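Local coordinates for protein endo-beta-mannanase (PDB 4QP0) that probably hydrolyses internal beta-1,4-mannosidic linkages in mannans, galactomannans and glucomannans as a secreted family 5 glycoside hydrolase, at residues N25-M30 against R53-N58; D140-Y145 against K200-Y205; E228-Y233 against S268-Q273; A243-S248 against A285-I290. One frame throughout, in Å; residues are numbered along the deposited sequence.

How the contacts relate
All four contacts belong to one family 5 TIM barrel. Contact 1 joins two adjacent barrel strands at their C-terminal ends, the side on which family 5 enzymes bind and cleave their substrates. Contact 2, on the outer helical layer, touches it through a probable hydrogen bond of 2.8 Å from Tyr145 OH to Leu56 O. Contact 4 lies at the N-terminal side of the barrel, ahead of strand 253-257 and at the start of strand 289-294, and touches contact 2 where Leu247 CD1 packs on Lys200 CA at 3.8 Å. Contact 3 lies toward the periphery, its centre about 28 Å from that of contact 1; helix 270-284 leads from it to contact 4, about 20 Å away between centres.

Contact 1 of 4, residues N25-M30 against R53-N58; sequences NAYYLM and RTWLFN
Arg53 NH1 donates to Asn25 OD1 at 2.8 Å, linking two side chains that lie next to each other and point the same way into the TIM barrel from its parallel strands 17-25 and 51-55. The acceptor oxygen lies close to the guanidinium plane, and the nitrogen lies in the plane of the amide carbonyl, although the two flat groups are turned 67° apart. Asn25 ND2 is bound in turn by the carbonyl of Glu292, while the guanidinium forms salt bridges with Glu171, Glu292 and Glu293, so the pair sits among three glutamates inside the barrel, near the end where family 5 active sites lie. The strand pairing itself closes with Ala26 N to Arg53 O, 3.1 Å.

One residue on, Thr54 OG1, anti to its backbone N (chi1 -176°), donates to Ala26 O at 2.7 Å from above the carbonyl plane. Leu29 N reaches the same oxygen from the opposite face, so two donors grip it where the chain leaves the strand and turns.

Within this turn Tyr27 packs against Trp55. Its CB sits over one face of the indole, 3.3 Å from the centroid of the five-membered ring and almost on the normal, while Phe57 CZ lies over the opposite face, toward its rim; the tyrosine ring itself is oblique to the indole. Met30 comes to the indole edge, its CE 3.7 Å from Trp55 CD1, and its sulphur SD accepts a weak hydrogen bond of 3.3 Å from Asn58 ND2.

Contact 2 of 4, residues D140-Y145 against K200-Y205; sequences DSFKEY and KEISEY
The aliphatic chain of Lys143 lies over one face of the Tyr205 ring, the two side chains crossing obliquely. Lys143 CG stands above the middle of the ring, 3.8 Å from its centroid and 14° off the normal, a CH-pi contact, and CB sits nearer the rim at 3.6 Å from Tyr205 CE2. Tyr205 CG is anti to the backbone N (chi1 -178°), on a side chain that sets out toward the other helix; the CE2 edge of the ring comes within 3.3 Å of Lys143 O. Beyond CG the lysine runs extended across the ring, which carries its ammonium on to Glu201, whose side chain meets it at about a right angle. The resulting salt bridge, Lys143 NZ to Glu201 OE2, is long at 3.5 Å.

These residues join helices 136-151 and 192-209, which follow each other around the outside of the TIM barrel with strand 167-171 between them in sequence. The axes of segments 140-145 and 200-205 are 25° apart and approach to 10.9 Å.

On the buried side of the lysine, toward the barrel, Phe142 and Ile202 also meet at about a right angle. The two branches of the isoleucine touch neighbouring atoms of the ring: CG2 lies 4.0 Å from Phe142 CE2, and CD1 is the same distance from Phe142 CD2. Phe132 meets the phenylalanine ring from outside the two segments, and Ile146 of helix 136-151 packs on both Ile202 and Tyr205.

Contact 3 of 4, residues E228-Y233 against S268-Q273; sequences ESDYEY and SSWSVQ
Trp270 reaches across to Asp230, donating from NE1 to OD2 at 2.7 Å. The tryptophan has CG anti to its backbone N (chi1 -170°), which starts the side chain on its way from the first turn of helix 270-284 to the loop before helix 241-245. Asp230 has CG anti to its carbonyl carbon (chi1 -56°), and the two side chains lie alongside each other and run in opposite senses. The indole nitrogen meets OD2 nearly head-on to its C-O bond, but the oxygen is tilted out of the ring plane and the bond is bent.

The far edge of the indole rests on Glu232, whose CB lies in the ring plane 3.9 Å from Trp270 CZ2. Bent at chi2 (73°), the glutamate crosses the indole at about a right angle, its carboxylate plane nearly perpendicular to the ring. Tyr233 passes alongside, CE2 at 3.8 Å from Trp270 CZ2.

A water lies above one face of the indole, toward its rim, and donates both to Tyr233 OH at 2.6 Å and to Trp270 O at 2.8 Å. The phenol is also hydrogen-bonded to Asp277, and Trp274 stacks on Trp270 and meets Tyr233 edge-to-face. The contact thus ties two connections on the C-terminal side of the TIM barrel, those following strands 214-216 and 253-257. With the water donating to Tyr233 OH, the phenol keeps its own proton available, probably for Asp277, while the acidic Asp230 would polarise the indole N-H; Lys264, in cation-pi contact with Trp270, probably offsets some of that negative charge.

Contact 4 of 4, residues A243-S248 against A285-I290; sequences AILALS and ADKPVI
Two helix-to-strand connections of the TIM barrel meet where Leu245 touches Lys287, Ala285 and Val289. One leaves helix 241-245 for strand 253-257; the other leaves helix 270-284, with Ala285 the first residue beyond it, and enters strand 289-294. Because those two strands pair in parallel, the connections lie near each other at the N-terminal end of the barrel.

Leu245 packs between them. Its CG, anti to the backbone N (chi1 -157°), carries the branch point toward 285-290, and from there the two methyls diverge to different partners. CD2 sits between Ala285 CB, 4.0 Å away, and Val289 CG2 at 4.1 Å, so it touches both the start of the connection and the strand that ends it. CD1 instead packs on the aliphatic part of Lys287, 3.9 Å from CD and equally far from CB of that lysine. The leucine and the lysine run past each other in opposite directions, each covering the other's flank.

Beyond CG the lysine is fully extended, and this brings its ammonium to the backbone carbonyl of Leu245. The same nitrogen is hydrogen-bonded to Ile250 O, so one ammonium links a carbonyl of the helical residue Leu245 to one further along the same connection. On the helix itself Lys287 NZ donates to Leu245 O at 3.1 Å, approaching from 42° above the carbonyl plane.

Contact 1 of 4, residues N25-M30 against R53-N58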
# COMPACT_ATOMS: atom_id res chain seq x y z
N ASN A 25 -5.41 2.29 6.80
CA ASN A 25 -4.06 2.81 6.60
C ASN A 25 -3.58 3.56 7.83
O ASN A 25 -4.38 4.18 8.55
CB ASN A 25 -3.98 3.73 5.39
CG ASN A 25 -3.96 2.98 4.08
OD1 ASN A 25 -2.89 2.81 3.47
ND2 ASN A 25 -5.12 2.53 3.63
N ALA A 26 -2.27 3.49 8.07
CA ALA A 26 -1.57 4.27 9.09
C ALA A 26 -0.09 4.32 8.70
O ALA A 26 0.77 3.74 9.37
CB ALA A 26 -1.74 3.66 10.47
N TYR A 27 0.18 5.03 7.60
CA TYR A 27 1.53 5.21 7.08
C TYR A 27 2.52 5.66 8.16
O TYR A 27 3.72 5.36 8.09
CB TYR A 27 1.51 6.23 5.93
CG TYR A 27 1.53 7.67 6.38
CD1 TYR A 27 2.74 8.36 6.52
CD2 TYR A 27 0.35 8.36 6.68
CE1 TYR A 27 2.78 9.68 6.94
CE2 TYR A 27 0.37 9.69 7.09
CZ TYR A 27 1.59 10.34 7.23
OH TYR A 27 1.64 11.65 7.64
N TYR A 28 1.98 6.37 9.15
CA TYR A 28 2.76 7.07 10.17
C TYR A 28 3.19 6.19 11.35
O TYR A 28 3.70 6.70 12.36
CB TYR A 28 1.97 8.28 10.70
CG TYR A 28 0.62 7.90 11.29
CD1 TYR A 28 0.48 7.68 12.66
CD2 TYR A 28 -0.50 7.76 10.48
CE1 TYR A 28 -0.75 7.33 13.20
CE2 TYR A 28 -1.73 7.40 11.02
CZ TYR A 28 -1.85 7.19 12.37
OH TYR A 28 -3.06 6.84 12.91
N LEU A 29 2.97 4.88 11.23
CA LEU A 29 3.36 3.96 12.31
C LEU A 29 4.87 4.01 12.57
O LEU A 29 5.31 3.99 13.72
CB LEU A 29 2.88 2.54 12.03
CG LEU A 29 1.48 2.20 12.57
CD1 LEU A 29 0.97 0.87 12.01
CD2 LEU A 29 1.46 2.18 14.09
N MET A 30 5.64 4.11 11.49
CA MET A 30 7.09 4.20 11.55
C MET A 30 7.66 5.39 12.35
O MET A 30 8.84 5.40 12.69
CB MET A 30 7.70 4.14 10.13
CG MET A 30 7.31 5.29 9.21
SD MET A 30 8.29 5.24 7.70
CE MET A 30 7.60 6.62 6.79
N ARG A 53 -2.44 -1.35 6.42
CA ARG A 53 -1.44 -1.04 5.43
C ARG A 53 -0.63 0.14 5.93
O ARG A 53 -1.20 1.09 6.48
CB ARG A 53 -2.12 -0.67 4.12
CG ARG A 53 -1.18 -0.44 2.96
CD ARG A 53 -1.96 -0.30 1.68
NE ARG A 53 -1.13 0.19 0.59
CZ ARG A 53 -0.94 1.47 0.30
NH1 ARG A 53 -1.54 2.42 1.02
NH2 ARG A 53 -0.16 1.81 -0.71
N THR A 54 0.69 0.08 5.77
CA THR A 54 1.58 1.11 6.31
C THR A 54 2.94 1.14 5.61
O THR A 54 3.31 0.19 4.92
CB THR A 54 1.75 0.96 7.85
OG1 THR A 54 2.56 2.03 8.36
CG2 THR A 54 2.38 -0.37 8.22
N TRP A 55 3.67 2.23 5.82
CA TRP A 55 4.96 2.52 5.19
C TRP A 55 6.09 1.72 5.77
O TRP A 55 6.25 1.67 7.00
CB TRP A 55 5.28 4.00 5.39
CG TRP A 55 4.54 4.99 4.50
CD1 TRP A 55 4.70 6.37 4.47
CD2 TRP A 55 3.52 4.70 3.47
NE1 TRP A 55 3.87 6.95 3.53
CE2 TRP A 55 3.15 6.00 2.89
CE3 TRP A 55 2.91 3.55 2.98
CZ2 TRP A 55 2.19 6.12 1.89
CZ3 TRP A 55 1.95 3.68 1.96
CH2 TRP A 55 1.60 4.94 1.43
N LEU A 56 6.89 1.09 4.91
CA LEU A 56 8.16 0.46 5.31
C LEU A 56 9.31 0.98 4.45
O LEU A 56 10.17 0.23 3.98
CB LEU A 56 8.10 -1.07 5.24
CG LEU A 56 8.82 -1.86 6.36
CD1 LEU A 56 8.89 -3.34 6.06
CD2 LEU A 56 10.22 -1.33 6.66
N PHE A 57 9.29 2.29 4.24
CA PHE A 57 10.34 3.03 3.55
C PHE A 57 10.45 4.36 4.28
O PHE A 57 9.46 4.82 4.87
CB PHE A 57 9.96 3.27 2.08
CG PHE A 57 8.69 4.07 1.90
CD1 PHE A 57 8.74 5.45 1.74
CD2 PHE A 57 7.44 3.44 1.91
CE1 PHE A 57 7.58 6.19 1.60
CE2 PHE A 57 6.28 4.18 1.76
CZ PHE A 57 6.35 5.55 1.62
N ASN A 58 11.64 4.95 4.29
CA ASN A 58 11.85 6.24 4.93
C ASN A 58 13.25 6.72 4.63
O ASN A 58 14.19 6.43 5.36
CB ASN A 58 11.60 6.17 6.45
CG ASN A 58 11.45 7.53 7.09
OD1 ASN A 58 12.13 8.49 6.70
ND2 ASN A 58 10.57 7.64 8.09

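Contact 2 of 4, residues D140-Y145 against K200-Y205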
# COMPACT_ATOMS: atom_id res chain seq x y z
N ASP A 140 19.45 -1.82 -8.35
CA ASP A 140 20.27 -2.67 -7.47
C ASP A 140 20.28 -2.18 -6.02
O ASP A 140 20.44 -2.98 -5.09
CB ASP A 140 21.69 -2.79 -8.01
CG ASP A 140 21.79 -3.75 -9.18
OD1 ASP A 140 20.88 -4.59 -9.34
OD2 ASP A 140 22.78 -3.66 -9.93
N SER A 141 20.08 -0.88 -5.85
CA SER A 141 19.96 -0.26 -4.53
C SER A 141 18.58 -0.55 -3.93
O SER A 141 18.46 -0.74 -2.72
CB SER A 141 20.20 1.24 -4.63
OG SER A 141 20.27 1.83 -3.35
N PHE A 142 17.55 -0.57 -4.77
CA PHE A 142 16.22 -0.96 -4.32
C PHE A 142 16.23 -2.43 -3.95
O PHE A 142 15.68 -2.82 -2.91
CB PHE A 142 15.14 -0.64 -5.37
CG PHE A 142 13.72 -0.79 -4.87
CD1 PHE A 142 13.40 -0.63 -3.51
CD2 PHE A 142 12.68 -1.06 -5.76
CE1 PHE A 142 12.09 -0.77 -3.06
CE2 PHE A 142 11.37 -1.20 -5.31
CZ PHE A 142 11.07 -1.05 -3.96
N LYS A 143 16.88 -3.25 -4.77
CA LYS A 143 17.00 -4.68 -4.51
C LYS A 143 17.70 -4.97 -3.18
O LYS A 143 17.13 -5.65 -2.31
CB LYS A 143 17.71 -5.39 -5.65
CG LYS A 143 16.83 -5.68 -6.84
CD LYS A 143 17.64 -6.29 -7.97
CE LYS A 143 16.75 -6.67 -9.14
NZ LYS A 143 17.53 -7.24 -10.27
N GLU A 144 18.91 -4.45 -3.00
CA GLU A 144 19.65 -4.66 -1.76
C GLU A 144 18.85 -4.23 -0.52
O GLU A 144 18.97 -4.85 0.54
CB GLU A 144 21.05 -4.03 -1.80
CG GLU A 144 21.09 -2.50 -1.78
CD GLU A 144 22.51 -1.92 -1.82
OE1 GLU A 144 22.65 -0.68 -1.94
OE2 GLU A 144 23.49 -2.71 -1.72
N TYR A 145 18.01 -3.20 -0.66
CA TYR A 145 17.13 -2.76 0.42
C TYR A 145 16.06 -3.81 0.69
O TYR A 145 15.82 -4.19 1.85
CB TYR A 145 16.49 -1.41 0.11
CG TYR A 145 15.53 -0.92 1.19
CD1 TYR A 145 16.01 -0.46 2.42
CD2 TYR A 145 14.15 -0.91 0.98
CE1 TYR A 145 15.15 0.00 3.40
CE2 TYR A 145 13.28 -0.46 1.96
CZ TYR A 145 13.78 -0.00 3.17
OH TYR A 145 12.93 0.45 4.16
N LYS A 200 7.57 -6.25 -12.96
CA LYS A 200 7.77 -7.68 -13.16
C LYS A 200 8.99 -8.18 -12.40
O LYS A 200 8.87 -9.09 -11.56
CB LYS A 200 7.89 -7.99 -14.65
CG LYS A 200 7.99 -9.47 -15.01
CD LYS A 200 7.95 -9.65 -16.51
CE LYS A 200 7.81 -11.12 -16.90
NZ LYS A 200 9.09 -11.85 -16.79
N GLU A 201 10.16 -7.58 -12.67
CA GLU A 201 11.42 -8.06 -12.10
C GLU A 201 11.58 -7.79 -10.61
O GLU A 201 12.19 -8.59 -9.90
CB GLU A 201 12.62 -7.53 -12.89
CG GLU A 201 13.11 -6.15 -12.49
CD GLU A 201 14.47 -5.83 -13.06
OE1 GLU A 201 14.65 -4.70 -13.57
OE2 GLU A 201 15.37 -6.70 -13.00
N ILE A 202 11.05 -6.67 -10.13
CA ILE A 202 11.06 -6.36 -8.70
C ILE A 202 10.19 -7.36 -7.94
O ILE A 202 10.61 -7.88 -6.90
CB ILE A 202 10.62 -4.91 -8.40
CG1 ILE A 202 11.64 -3.90 -8.97
CG2 ILE A 202 10.41 -4.69 -6.91
CD1 ILE A 202 13.05 -4.03 -8.43
N SER A 203 9.00 -7.65 -8.45
CA SER A 203 8.13 -8.63 -7.79
C SER A 203 8.72 -10.03 -7.88
O SER A 203 8.61 -10.81 -6.93
CB SER A 203 6.69 -8.59 -8.34
OG SER A 203 6.63 -8.92 -9.72
N GLU A 204 9.37 -10.35 -9.00
CA GLU A 204 10.12 -11.60 -9.12
C GLU A 204 11.29 -11.65 -8.14
O GLU A 204 11.53 -12.67 -7.51
CB GLU A 204 10.56 -11.88 -10.56
CG GLU A 204 9.46 -12.50 -11.42
CD GLU A 204 9.77 -12.49 -12.91
OE1 GLU A 204 10.88 -12.05 -13.31
OE2 GLU A 204 8.88 -12.91 -13.70
N TYR A 205 12.00 -10.53 -8.00
CA TYR A 205 13.09 -10.46 -7.03
C TYR A 205 12.60 -10.71 -5.60
O TYR A 205 13.24 -11.44 -4.84
CB TYR A 205 13.86 -9.15 -7.12
CG TYR A 205 15.04 -9.07 -6.16
CD1 TYR A 205 16.21 -9.79 -6.39
CD2 TYR A 205 14.97 -8.28 -5.00
CE1 TYR A 205 17.28 -9.73 -5.51
CE2 TYR A 205 16.04 -8.21 -4.11
CZ TYR A 205 17.19 -8.93 -4.37
OH TYR A 205 18.24 -8.86 -3.49

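Contact 3 of 4, residues E228-Y233 against S268-Q273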
# COMPACT_ATOMS: atom_id res chain seq x y z
N GLU A 228 -10.36 4.94 -23.95
CA GLU A 228 -11.35 5.28 -22.94
C GLU A 228 -11.13 6.73 -22.50
O GLU A 228 -10.09 7.33 -22.81
CB GLU A 228 -11.34 4.26 -21.79
CG GLU A 228 -12.19 3.03 -22.11
CD GLU A 228 -12.07 1.90 -21.09
OE1 GLU A 228 -11.46 2.09 -20.02
OE2 GLU A 228 -12.60 0.80 -21.38
N SER A 229 -12.14 7.30 -21.84
CA SER A 229 -12.20 8.75 -21.66
C SER A 229 -11.17 9.32 -20.69
O SER A 229 -10.38 10.18 -21.07
CB SER A 229 -13.61 9.19 -21.24
OG SER A 229 -14.59 8.63 -22.09
N ASP A 230 -11.16 8.82 -19.46
CA ASP A 230 -10.43 9.44 -18.37
C ASP A 230 -8.98 8.98 -18.23
O ASP A 230 -8.59 7.95 -18.78
CB ASP A 230 -11.18 9.22 -17.06
CG ASP A 230 -12.61 9.73 -17.12
OD1 ASP A 230 -12.91 10.50 -18.05
OD2 ASP A 230 -13.42 9.35 -16.25
N TYR A 231 -8.21 9.75 -17.47
CA TYR A 231 -6.79 9.49 -17.22
C TYR A 231 -6.57 8.16 -16.49
O TYR A 231 -5.57 7.46 -16.69
CB TYR A 231 -6.21 10.65 -16.41
CG TYR A 231 -4.71 10.68 -16.25
CD1 TYR A 231 -3.88 10.92 -17.34
CD2 TYR A 231 -4.11 10.51 -14.99
CE1 TYR A 231 -2.50 10.97 -17.19
CE2 TYR A 231 -2.74 10.56 -14.83
CZ TYR A 231 -1.94 10.79 -15.94
OH TYR A 231 -0.59 10.84 -15.79
N GLU A 232 -7.55 7.81 -15.66
CA GLU A 232 -7.53 6.63 -14.81
C GLU A 232 -7.84 5.33 -15.57
O GLU A 232 -7.61 4.23 -15.05
CB GLU A 232 -8.53 6.82 -13.65
CG GLU A 232 -8.18 7.94 -12.67
CD GLU A 232 -8.41 9.33 -13.25
OE1 GLU A 232 -9.10 9.45 -14.29
OE2 GLU A 232 -7.90 10.31 -12.65
N TYR A 233 -8.34 5.45 -16.80
CA TYR A 233 -8.73 4.29 -17.62
C TYR A 233 -7.93 4.09 -18.90
O TYR A 233 -7.91 2.99 -19.45
CB TYR A 233 -10.19 4.41 -18.00
CG TYR A 233 -11.17 4.07 -16.91
CD1 TYR A 233 -11.57 2.75 -16.71
CD2 TYR A 233 -11.72 5.06 -16.10
CE1 TYR A 233 -12.48 2.43 -15.72
CE2 TYR A 233 -12.65 4.75 -15.11
CZ TYR A 233 -13.02 3.42 -14.92
OH TYR A 233 -13.92 3.09 -13.95
N SER A 268 -21.50 11.87 -7.86
CA SER A 268 -21.85 11.19 -9.12
C SER A 268 -21.69 9.66 -9.08
O SER A 268 -21.53 9.06 -8.02
CB SER A 268 -21.03 11.79 -10.27
OG SER A 268 -19.66 11.45 -10.16
N SER A 269 -21.73 9.04 -10.26
CA SER A 269 -21.62 7.59 -10.39
C SER A 269 -20.22 7.04 -10.72
O SER A 269 -20.02 5.82 -10.77
CB SER A 269 -22.64 7.07 -11.42
OG SER A 269 -22.55 7.82 -12.62
N TRP A 270 -19.24 7.93 -10.92
CA TRP A 270 -17.90 7.53 -11.37
C TRP A 270 -17.21 6.62 -10.39
O TRP A 270 -16.54 5.66 -10.79
CB TRP A 270 -17.04 8.75 -11.66
CG TRP A 270 -15.72 8.43 -12.34
CD1 TRP A 270 -15.44 8.46 -13.71
CD2 TRP A 270 -14.45 8.04 -11.70
NE1 TRP A 270 -14.13 8.12 -13.95
CE2 TRP A 270 -13.48 7.86 -12.79
CE3 TRP A 270 -14.04 7.83 -10.39
CZ2 TRP A 270 -12.16 7.48 -12.55
CZ3 TRP A 270 -12.71 7.45 -10.16
CH2 TRP A 270 -11.80 7.28 -11.22
N SER A 271 -17.39 6.90 -9.10
CA SER A 271 -16.70 6.18 -8.04
C SER A 271 -17.25 4.78 -7.85
O SER A 271 -16.48 3.83 -7.71
CB SER A 271 -16.77 6.97 -6.72
OG SER A 271 -15.94 8.11 -6.77
N VAL A 272 -18.57 4.65 -7.84
CA VAL A 272 -19.20 3.34 -7.79
C VAL A 272 -18.78 2.54 -9.02
O VAL A 272 -18.39 1.38 -8.91
CB VAL A 272 -20.73 3.43 -7.75
CG1 VAL A 272 -21.35 2.06 -7.94
CG2 VAL A 272 -21.19 4.05 -6.44
N GLN A 273 -18.86 3.16 -10.19
CA GLN A 273 -18.41 2.50 -11.42
C GLN A 273 -16.94 2.07 -11.34
O GLN A 273 -16.56 1.04 -11.88
CB GLN A 273 -18.64 3.40 -12.65
CG GLN A 273 -18.30 2.74 -13.98
CD GLN A 273 -19.41 1.82 -14.46
OE1 GLN A 273 -20.44 2.30 -14.93
NE2 GLN A 273 -19.19 0.51 -14.38
O HOH W 1 -15.58 4.94 -13.36

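Contact 4 of 4, residues A243-S248 against A285-I290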
# COMPACT_ATOMS: atom_id res chain seq x y z
N ALA A 243 -2.10 -5.46 -17.18
CA ALA A 243 -0.82 -6.12 -17.39
C ALA A 243 -0.15 -6.49 -16.06
O ALA A 243 0.61 -7.47 -16.00
CB ALA A 243 0.11 -5.26 -18.25
N ILE A 244 -0.44 -5.73 -15.01
CA ILE A 244 0.11 -6.00 -13.68
C ILE A 244 -0.53 -7.25 -13.09
O ILE A 244 0.17 -8.20 -12.72
CB ILE A 244 -0.05 -4.80 -12.73
CG1 ILE A 244 0.91 -3.67 -13.13
CG2 ILE A 244 0.20 -5.20 -11.28
CD1 ILE A 244 0.49 -2.30 -12.62
N LEU A 245 -1.86 -7.26 -13.02
CA LEU A 245 -2.60 -8.41 -12.50
C LEU A 245 -2.36 -9.70 -13.32
O LEU A 245 -2.58 -10.80 -12.82
CB LEU A 245 -4.09 -8.06 -12.45
CG LEU A 245 -4.96 -8.86 -11.48
CD1 LEU A 245 -4.49 -8.64 -10.05
CD2 LEU A 245 -6.43 -8.48 -11.62
N ALA A 246 -1.89 -9.57 -14.55
CA ALA A 246 -1.60 -10.74 -15.39
C ALA A 246 -0.25 -11.39 -15.07
O ALA A 246 0.01 -12.52 -15.51
CB ALA A 246 -1.67 -10.37 -16.85
N LEU A 247 0.61 -10.69 -14.34
CA LEU A 247 1.91 -11.22 -13.93
C LEU A 247 1.74 -12.29 -12.86
O LEU A 247 1.03 -12.08 -11.86
CB LEU A 247 2.82 -10.11 -13.39
CG LEU A 247 3.23 -8.94 -14.29
CD1 LEU A 247 3.97 -7.89 -13.46
CD2 LEU A 247 4.09 -9.41 -15.45
N SER A 248 2.39 -13.43 -13.06
CA SER A 248 2.31 -14.56 -12.13
C SER A 248 3.04 -14.22 -10.83
O SER A 248 2.83 -14.87 -9.80
CB SER A 248 2.91 -15.81 -12.76
OG SER A 248 4.18 -15.53 -13.32
N ALA A 285 -9.98 -11.91 -14.24
CA ALA A 285 -8.76 -12.63 -13.93
C ALA A 285 -9.15 -13.38 -12.66
O ALA A 285 -10.21 -13.14 -12.11
CB ALA A 285 -7.59 -11.68 -13.69
N ASP A 286 -8.34 -14.30 -12.19
CA ASP A 286 -8.77 -15.06 -11.03
C ASP A 286 -7.90 -14.73 -9.82
O ASP A 286 -7.35 -15.62 -9.18
CB ASP A 286 -8.80 -16.55 -11.34
CG ASP A 286 -10.01 -17.26 -10.75
OD1 ASP A 286 -10.89 -16.56 -10.19
OD2 ASP A 286 -10.07 -18.51 -10.85
N LYS A 287 -7.79 -13.43 -9.52
CA LYS A 287 -6.94 -12.91 -8.44
C LYS A 287 -7.70 -11.90 -7.60
O LYS A 287 -8.46 -11.10 -8.15
CB LYS A 287 -5.71 -12.20 -9.00
CG LYS A 287 -4.73 -13.11 -9.68
CD LYS A 287 -3.43 -12.39 -9.95
CE LYS A 287 -2.50 -13.32 -10.70
NZ LYS A 287 -1.16 -12.72 -10.91
N PRO A 288 -7.48 -11.92 -6.27
CA PRO A 288 -8.13 -10.95 -5.42
C PRO A 288 -7.65 -9.54 -5.75
O PRO A 288 -6.50 -9.35 -6.18
CB PRO A 288 -7.66 -11.33 -4.01
CG PRO A 288 -7.13 -12.71 -4.14
CD PRO A 288 -6.53 -12.75 -5.50
N VAL A 289 -8.56 -8.59 -5.59
CA VAL A 289 -8.25 -7.18 -5.73
C VAL A 289 -8.68 -6.50 -4.43
O VAL A 289 -9.63 -6.93 -3.77
CB VAL A 289 -8.92 -6.57 -6.97
CG1 VAL A 289 -8.62 -5.08 -7.09
CG2 VAL A 289 -8.44 -7.27 -8.23
N ILE A 290 -7.94 -5.46 -4.05
CA ILE A 290 -8.21 -4.73 -2.83
C ILE A 290 -8.21 -3.23 -3.11
O ILE A 290 -7.26 -2.69 -3.71
CB ILE A 290 -7.21 -5.11 -1.71
CG1 ILE A 290 -7.58 -4.44 -0.37
CG2 ILE A 290 -5.77 -4.82 -2.12
CD1 ILE A 290 -6.57 -4.67 0.74